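Local coordinates for protein transcription elongation factor SPT6 (Candida glabrata, PDB 3PJP) that binds the phosphorylated C-terminal repeat domain of RNA polymerase II through a tandem SH2 domain and is probably a histone H3-H4 chaperone during transcription elongation, at residues E103-E108 against G145-I150; F172-N177 against K189-S194. All coordinates share one frame; numbering follows the deposited sequence. Where two conformers were deposited one is given.

Contact 1: E103-E108 against G145-I150; sequences ELTSNE and GWFYLI
L104 sets its CD2 methyl squarely over one face of the F147 ring. L104 CD2 stands 3.3 Å from the centroid of the F147 ring and only 6° off the ring normal. This is a centred CH-pi contact, and a close-fitting one. The nearest ring carbon, F147 CD1, is 3.4 Å from L104 CD2, and the farthest, F147 CE2, is 3.7 Å from it. The two side chains meet from opposite directions. L104 CG is anti to the backbone N (chi1 -171°), and from there CD2 reaches the ring. T105 comes at the ring edge instead, with T105 CG2 4.3 Å from F147 CE1. Its hydroxyl serves another partner: T105 OG1 is hydrogen-bonded to R30. Helix 86-105 follows the last strand of the first sheet, and its last turns rest on strand 146-152 in the second sheet. The helix thus runs from one sheet to the other, consistent with the contact joining the two SH2 halves of the tandem. F137 and L139 of the adjacent strand 134-139 extend the apolar surface, F137 touching L104 and L139 touching F147.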
loop_
_atom_site.group_PDB
_atom_site.type_symbol
_atom_site.label_atom_id
_atom_site.label_comp_id
_atom_site.label_asym_id
_atom_site.label_seq_id
_atom_site.Cartn_x
_atom_site.Cartn_y
_atom_site.Cartn_z
ATOM N N GLU A 103 -9.721 3.176 3.521
ATOM C CA GLU A 103 -10.806 2.204 3.318
ATOM C C GLU A 103 -10.499 0.895 4.045
ATOM O O GLU A 103 -11.350 0.350 4.754
ATOM C CB GLU A 103 -11.051 1.937 1.827
ATOM C CG GLU A 103 -12.325 1.153 1.538
ATOM C CD GLU A 103 -12.541 0.908 0.057
ATOM O OE1 GLU A 103 -12.173 1.790 -0.754
ATOM O OE2 GLU A 103 -13.087 -0.163 -0.292
ATOM N N LEU A 104 -9.284 0.393 3.872
ATOM C CA LEU A 104 -8.915 -0.858 4.540
ATOM C C LEU A 104 -8.789 -0.739 6.067
ATOM O O LEU A 104 -9.337 -1.572 6.790
ATOM C CB LEU A 104 -7.683 -1.519 3.893
ATOM C CG LEU A 104 -7.326 -2.946 4.365
ATOM C CD1 LEU A 104 -8.543 -3.850 4.351
ATOM C CD2 LEU A 104 -6.217 -3.547 3.510
ATOM N N THR A 105 -8.101 0.283 6.566
ATOM C CA THR A 105 -7.910 0.397 8.017
ATOM C C THR A 105 -9.205 0.720 8.766
ATOM O O THR A 105 -9.306 0.478 9.969
ATOM C CB THR A 105 -6.804 1.409 8.408
ATOM O OG1 THR A 105 -7.207 2.741 8.055
ATOM C CG2 THR A 105 -5.498 1.055 7.704
ATOM N N SER A 106 -10.190 1.261 8.052
ATOM C CA SER A 106 -11.472 1.593 8.664
ATOM C C SER A 106 -12.397 0.382 8.716
ATOM O O SER A 106 -13.466 0.432 9.325
ATOM C CB SER A 106 -12.161 2.725 7.895
ATOM O OG SER A 106 -12.532 2.306 6.596
ATOM N N ASN A 107 -11.983 -0.708 8.083
ATOM C CA ASN A 107 -12.846 -1.879 7.991
ATOM C C ASN A 107 -12.963 -2.626 9.312
ATOM O O ASN A 107 -12.011 -2.673 10.093
ATOM C CB ASN A 107 -12.361 -2.824 6.904
ATOM C CG ASN A 107 -13.438 -3.807 6.483
ATOM O OD1 ASN A 107 -13.500 -4.926 6.989
ATOM N ND2 ASN A 107 -14.317 -3.374 5.584
ATOM N N GLU A 108 -14.130 -3.206 9.572
ATOM C CA GLU A 108 -14.341 -3.901 10.840
ATOM C C GLU A 108 -13.406 -5.085 11.020
ATOM O O GLU A 108 -13.176 -5.540 12.147
ATOM C CB GLU A 108 -15.795 -4.357 11.001
ATOM C CG GLU A 108 -16.302 -5.265 9.900
ATOM C CD GLU A 108 -17.728 -5.726 10.146
ATOM O OE1 GLU A 108 -18.214 -5.581 11.291
ATOM O OE2 GLU A 108 -18.363 -6.233 9.192
ATOM N N GLY A 145 3.224 -0.476 2.986
ATOM C CA GLY A 145 2.304 -0.571 1.875
ATOM C C GLY A 145 1.703 -1.947 1.720
ATOM O O GLY A 145 0.806 -2.122 0.915
ATOM N N TRP A 146 2.197 -2.916 2.487
ATOM C CA TRP A 146 1.626 -4.269 2.469
ATOM C C TRP A 146 0.740 -4.464 3.687
ATOM O O TRP A 146 0.903 -3.792 4.704
ATOM C CB TRP A 146 2.715 -5.347 2.456
ATOM C CG TRP A 146 3.427 -5.506 1.142
ATOM C CD1 TRP A 146 4.504 -4.798 0.702
ATOM C CD2 TRP A 146 3.118 -6.445 0.118
ATOM N NE1 TRP A 146 4.885 -5.236 -0.543
ATOM C CE2 TRP A 146 4.050 -6.254 -0.920
ATOM C CE3 TRP A 146 2.142 -7.436 -0.024
ATOM C CZ2 TRP A 146 4.028 -7.011 -2.089
ATOM C CZ3 TRP A 146 2.115 -8.178 -1.192
ATOM C CH2 TRP A 146 3.050 -7.959 -2.210
ATOM N N PHE A 147 -0.199 -5.398 3.553
ATOM C CA PHE A 147 -1.063 -5.828 4.626
ATOM C C PHE A 147 -0.914 -7.343 4.748
ATOM O O PHE A 147 -0.627 -8.044 3.758
ATOM C CB PHE A 147 -2.522 -5.518 4.299
ATOM C CG PHE A 147 -2.843 -4.056 4.298
ATOM C CD1 PHE A 147 -3.385 -3.457 5.423
ATOM C CD2 PHE A 147 -2.606 -3.288 3.177
ATOM C CE1 PHE A 147 -3.685 -2.103 5.431
ATOM C CE2 PHE A 147 -2.904 -1.932 3.176
ATOM C CZ PHE A 147 -3.442 -1.345 4.309
ATOM N N TYR A 148 -1.116 -7.852 5.957
ATOM C CA TYR A 148 -1.315 -9.285 6.117
ATOM C C TYR A 148 -2.796 -9.616 6.008
ATOM O O TYR A 148 -3.651 -8.817 6.394
ATOM C CB TYR A 148 -0.809 -9.780 7.469
ATOM C CG TYR A 148 0.634 -9.497 7.743
ATOM C CD1 TYR A 148 1.640 -10.121 7.017
ATOM C CD2 TYR A 148 0.995 -8.610 8.747
ATOM C CE1 TYR A 148 2.976 -9.862 7.289
ATOM C CE2 TYR A 148 2.317 -8.340 9.022
ATOM C CZ TYR A 148 3.306 -8.966 8.297
ATOM O OH TYR A 148 4.626 -8.684 8.600
ATOM N N LEU A 149 -3.087 -10.788 5.455
ATOM C CA LEU A 149 -4.413 -11.376 5.489
ATOM C C LEU A 149 -4.240 -12.705 6.208
ATOM O O LEU A 149 -3.672 -13.640 5.656
ATOM C CB LEU A 149 -4.929 -11.595 4.069
ATOM C CG LEU A 149 -6.160 -12.470 3.800
ATOM C CD1 LEU A 149 -7.293 -12.240 4.793
ATOM C CD2 LEU A 149 -6.646 -12.214 2.385
ATOM N N ILE A 150 -4.701 -12.762 7.452
ATOM C CA ILE A 150 -4.445 -13.908 8.327
ATOM C C ILE A 150 -5.786 -14.579 8.600
ATOM O O ILE A 150 -6.760 -13.909 8.958
ATOM C CB ILE A 150 -3.801 -13.462 9.644
ATOM C CG1 ILE A 150 -2.635 -12.501 9.362
ATOM C CG2 ILE A 150 -3.342 -14.675 10.468
ATOM C CD1 ILE A 150 -1.935 -11.987 10.598
#

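Contact 2: F172-N177 against K189-S194; sequences FLVNYN and KTLLKS
The amide of N175 lies between two neighbours of different kinds. N175 OD1 sits over the centre of one face of the Y176 ring, 3.5 Å above its plane. N175 ND2 meets the L191 methyl CD1 at 4.1 Å, and the two side chains run past each other in opposite directions. N175 CG stands between the backbone N and the carbonyl carbon (chi1 57°), which folds the amide back over its own turn. Two hydrogen bonds fix the rotation of the amide. One goes from N175 ND2 to L173 O at 2.9 Å; it is bent, with 133° at the hydrogen, and the acceptor is somewhat out of the amide plane. The other joins N175 ND2 to the hydroxyl of Y178. L173 O takes a second bond, from N175 N at 2.6 Å, which closes a gamma turn around V174. L173 N bonds to Y176 O at 3.1 Å and pairs the two strands at the hairpin end.

Across the contact L191 CD1 does the touching. It reaches V174 CB at 4.1 Å and L173 CD2 at 4.2 Å, both by apolar packing. One methyl thus meets three consecutive residues of the hairpin. V174 is exposed and N175 partly so, while L173 is buried.

L191 lies in the last turn of the helix that begins at V181, and it also touches W162 and Y178. L173 touches L184 and F188 of this helix and V164 of strand 159-166. The tip of hairpin 171-178 is thereby packed against the last helix of the second SH2 half.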
loop_
_atom_site.group_PDB
_atom_site.type_symbol
_atom_site.label_atom_id
_atom_site.label_comp_id
_atom_site.label_asym_id
_atom_site.label_seq_id
_atom_site.Cartn_x
_atom_site.Cartn_y
_atom_site.Cartn_z
ATOM N N PHE A 172 -3.933 -5.586 -4.186
ATOM C CA PHE A 172 -3.461 -6.734 -4.945
ATOM C C PHE A 172 -3.348 -7.957 -4.049
ATOM O O PHE A 172 -2.649 -7.946 -3.040
ATOM C CB PHE A 172 -2.129 -6.455 -5.646
ATOM C CG PHE A 172 -1.655 -7.593 -6.502
ATOM C CD1 PHE A 172 -2.096 -7.723 -7.815
ATOM C CD2 PHE A 172 -0.791 -8.547 -5.990
ATOM C CE1 PHE A 172 -1.669 -8.784 -8.603
ATOM C CE2 PHE A 172 -0.365 -9.613 -6.773
ATOM C CZ PHE A 172 -0.798 -9.732 -8.074
ATOM N N LEU A 173 -4.094 -8.988 -4.418
ATOM C CA LEU A 173 -4.030 -10.282 -3.747
ATOM C C LEU A 173 -3.918 -11.388 -4.793
ATOM O O LEU A 173 -4.889 -11.673 -5.521
ATOM C CB LEU A 173 -5.266 -10.496 -2.864
ATOM C CG LEU A 173 -5.358 -11.873 -2.197
ATOM C CD1 LEU A 173 -4.154 -12.091 -1.286
ATOM C CD2 LEU A 173 -6.662 -12.028 -1.420
ATOM N N VAL A 174 -2.727 -11.990 -4.861
ATOM C CA VAL A 174 -2.435 -13.147 -5.717
ATOM C C VAL A 174 -2.565 -12.883 -7.223
ATOM O O VAL A 174 -1.588 -13.006 -7.967
ATOM C CB VAL A 174 -3.281 -14.373 -5.324
ATOM C CG1 VAL A 174 -2.967 -15.561 -6.237
ATOM C CG2 VAL A 174 -3.016 -14.738 -3.865
ATOM N N ASN A 175 -3.758 -12.504 -7.658
ATOM C CA ASN A 175 -4.024 -12.373 -9.084
ATOM C C ASN A 175 -4.484 -11.002 -9.531
ATOM O O ASN A 175 -3.966 -10.461 -10.507
ATOM C CB ASN A 175 -4.996 -13.469 -9.578
ATOM C CG ASN A 175 -6.349 -13.487 -8.831
ATOM O OD1 ASN A 175 -7.264 -14.211 -9.237
ATOM N ND2 ASN A 175 -6.477 -12.715 -7.755
ATOM N N TYR A 176 -5.447 -10.439 -8.809
ATOM C CA TYR A 176 -6.081 -9.205 -9.232
ATOM C C TYR A 176 -5.814 -8.063 -8.273
ATOM O O TYR A 176 -5.520 -8.272 -7.097
ATOM C CB TYR A 176 -7.597 -9.377 -9.322
ATOM C CG TYR A 176 -8.081 -10.495 -10.223
ATOM C CD1 TYR A 176 -7.348 -10.903 -11.337
ATOM C CD2 TYR A 176 -9.281 -11.117 -9.966
ATOM C CE1 TYR A 176 -7.818 -11.929 -12.162
ATOM C CE2 TYR A 176 -9.750 -12.138 -10.775
ATOM C CZ TYR A 176 -9.013 -12.532 -11.870
ATOM O OH TYR A 176 -9.482 -13.549 -12.669
ATOM N N ASN A 177 -5.959 -6.855 -8.799
ATOM C CA ASN A 177 -5.950 -5.637 -8.023
ATOM C C ASN A 177 -7.400 -5.323 -7.699
ATOM O O ASN A 177 -8.090 -4.680 -8.493
ATOM C CB ASN A 177 -5.343 -4.528 -8.879
ATOM C CG ASN A 177 -4.774 -3.423 -8.056
ATOM O OD1 ASN A 177 -5.465 -2.842 -7.225
ATOM N ND2 ASN A 177 -3.491 -3.142 -8.248
ATOM N N LYS A 189 -12.300 -15.081 -0.625
ATOM C CA LYS A 189 -13.158 -16.247 -0.413
ATOM C C LYS A 189 -13.163 -17.176 -1.625
ATOM O O LYS A 189 -13.218 -18.397 -1.478
ATOM C CB LYS A 189 -14.574 -15.827 -0.010
ATOM C CG LYS A 189 -14.627 -15.137 1.351
ATOM C CD LYS A 189 -16.016 -14.630 1.688
ATOM C CE LYS A 189 -16.006 -13.867 3.006
ATOM N NZ LYS A 189 -17.342 -13.310 3.348
ATOM N N THR A 190 -13.063 -16.601 -2.817
ATOM C CA THR A 190 -13.028 -17.385 -4.054
ATOM C C THR A 190 -11.712 -18.175 -4.144
ATOM O O THR A 190 -11.691 -19.348 -4.545
ATOM C CB THR A 190 -13.245 -16.463 -5.278
ATOM O OG1 THR A 190 -14.588 -15.967 -5.261
ATOM C CG2 THR A 190 -12.999 -17.193 -6.581
ATOM N N LEU A 191 -10.624 -17.533 -3.733
ATOM C CA LEU A 191 -9.304 -18.145 -3.752
ATOM C C LEU A 191 -9.159 -19.252 -2.712
ATOM O O LEU A 191 -8.193 -20.018 -2.753
ATOM C CB LEU A 191 -8.223 -17.073 -3.542
ATOM C CG LEU A 191 -8.050 -16.140 -4.738
ATOM C CD1 LEU A 191 -7.220 -14.921 -4.361
ATOM C CD2 LEU A 191 -7.431 -16.884 -5.923
ATOM N N LEU A 192 -10.093 -19.340 -1.764
ATOM C CA LEU A 192 -10.067 -20.455 -0.808
ATOM C C LEU A 192 -10.658 -21.736 -1.398
ATOM O O LEU A 192 -10.456 -22.809 -0.865
ATOM C CB LEU A 192 -10.812 -20.109 0.480
ATOM C CG LEU A 192 -10.200 -18.980 1.308
ATOM C CD1 LEU A 192 -11.041 -18.726 2.542
ATOM C CD2 LEU A 192 -8.763 -19.308 1.683
ATOM N N LYS A 193 -11.391 -21.605 -2.493
ATOM C CA LYS A 193 -12.031 -22.750 -3.127
ATOM C C LYS A 193 -11.080 -23.361 -4.139
ATOM O O LYS A 193 -10.221 -22.676 -4.681
ATOM C CB LYS A 193 -13.293 -22.293 -3.848
ATOM C CG LYS A 193 -14.405 -21.757 -2.960
ATOM C CD LYS A 193 -15.572 -21.311 -3.839
ATOM C CE LYS A 193 -16.817 -21.020 -3.034
ATOM N NZ LYS A 193 -18.032 -21.016 -3.906
ATOM N N SER A 194 -11.232 -24.657 -4.402
ATOM C CA SER A 194 -10.489 -25.262 -5.501
ATOM C C SER A 194 -10.892 -24.575 -6.801
ATOM O O SER A 194 -12.031 -24.124 -6.949
ATOM C CB SER A 194 -10.764 -26.767 -5.593
ATOM O OG SER A 194 -12.139 -27.024 -5.821
#

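In the fold
The two contacts share the second six-stranded sheet, and their centres are about 15 Å apart. They touch directly through packing of L149 CD2 on L173 CD2, at 3.8 Å. L149 is two residues along strand 146-152 from F147. Contact 1 is the more central: its centre lies about 9 Å from the centre of the chain, that of contact 2 about 17 Å from it. A polar link also connects their helices: E103 OE2 is hydrogen-bonded to the backbone N of V181, the first residue of helix 181-191. Contact 1 is consistent with a junction between the halves, whereas contact 2 lies within the second sheet and its helix. The segments follow in series along the chain.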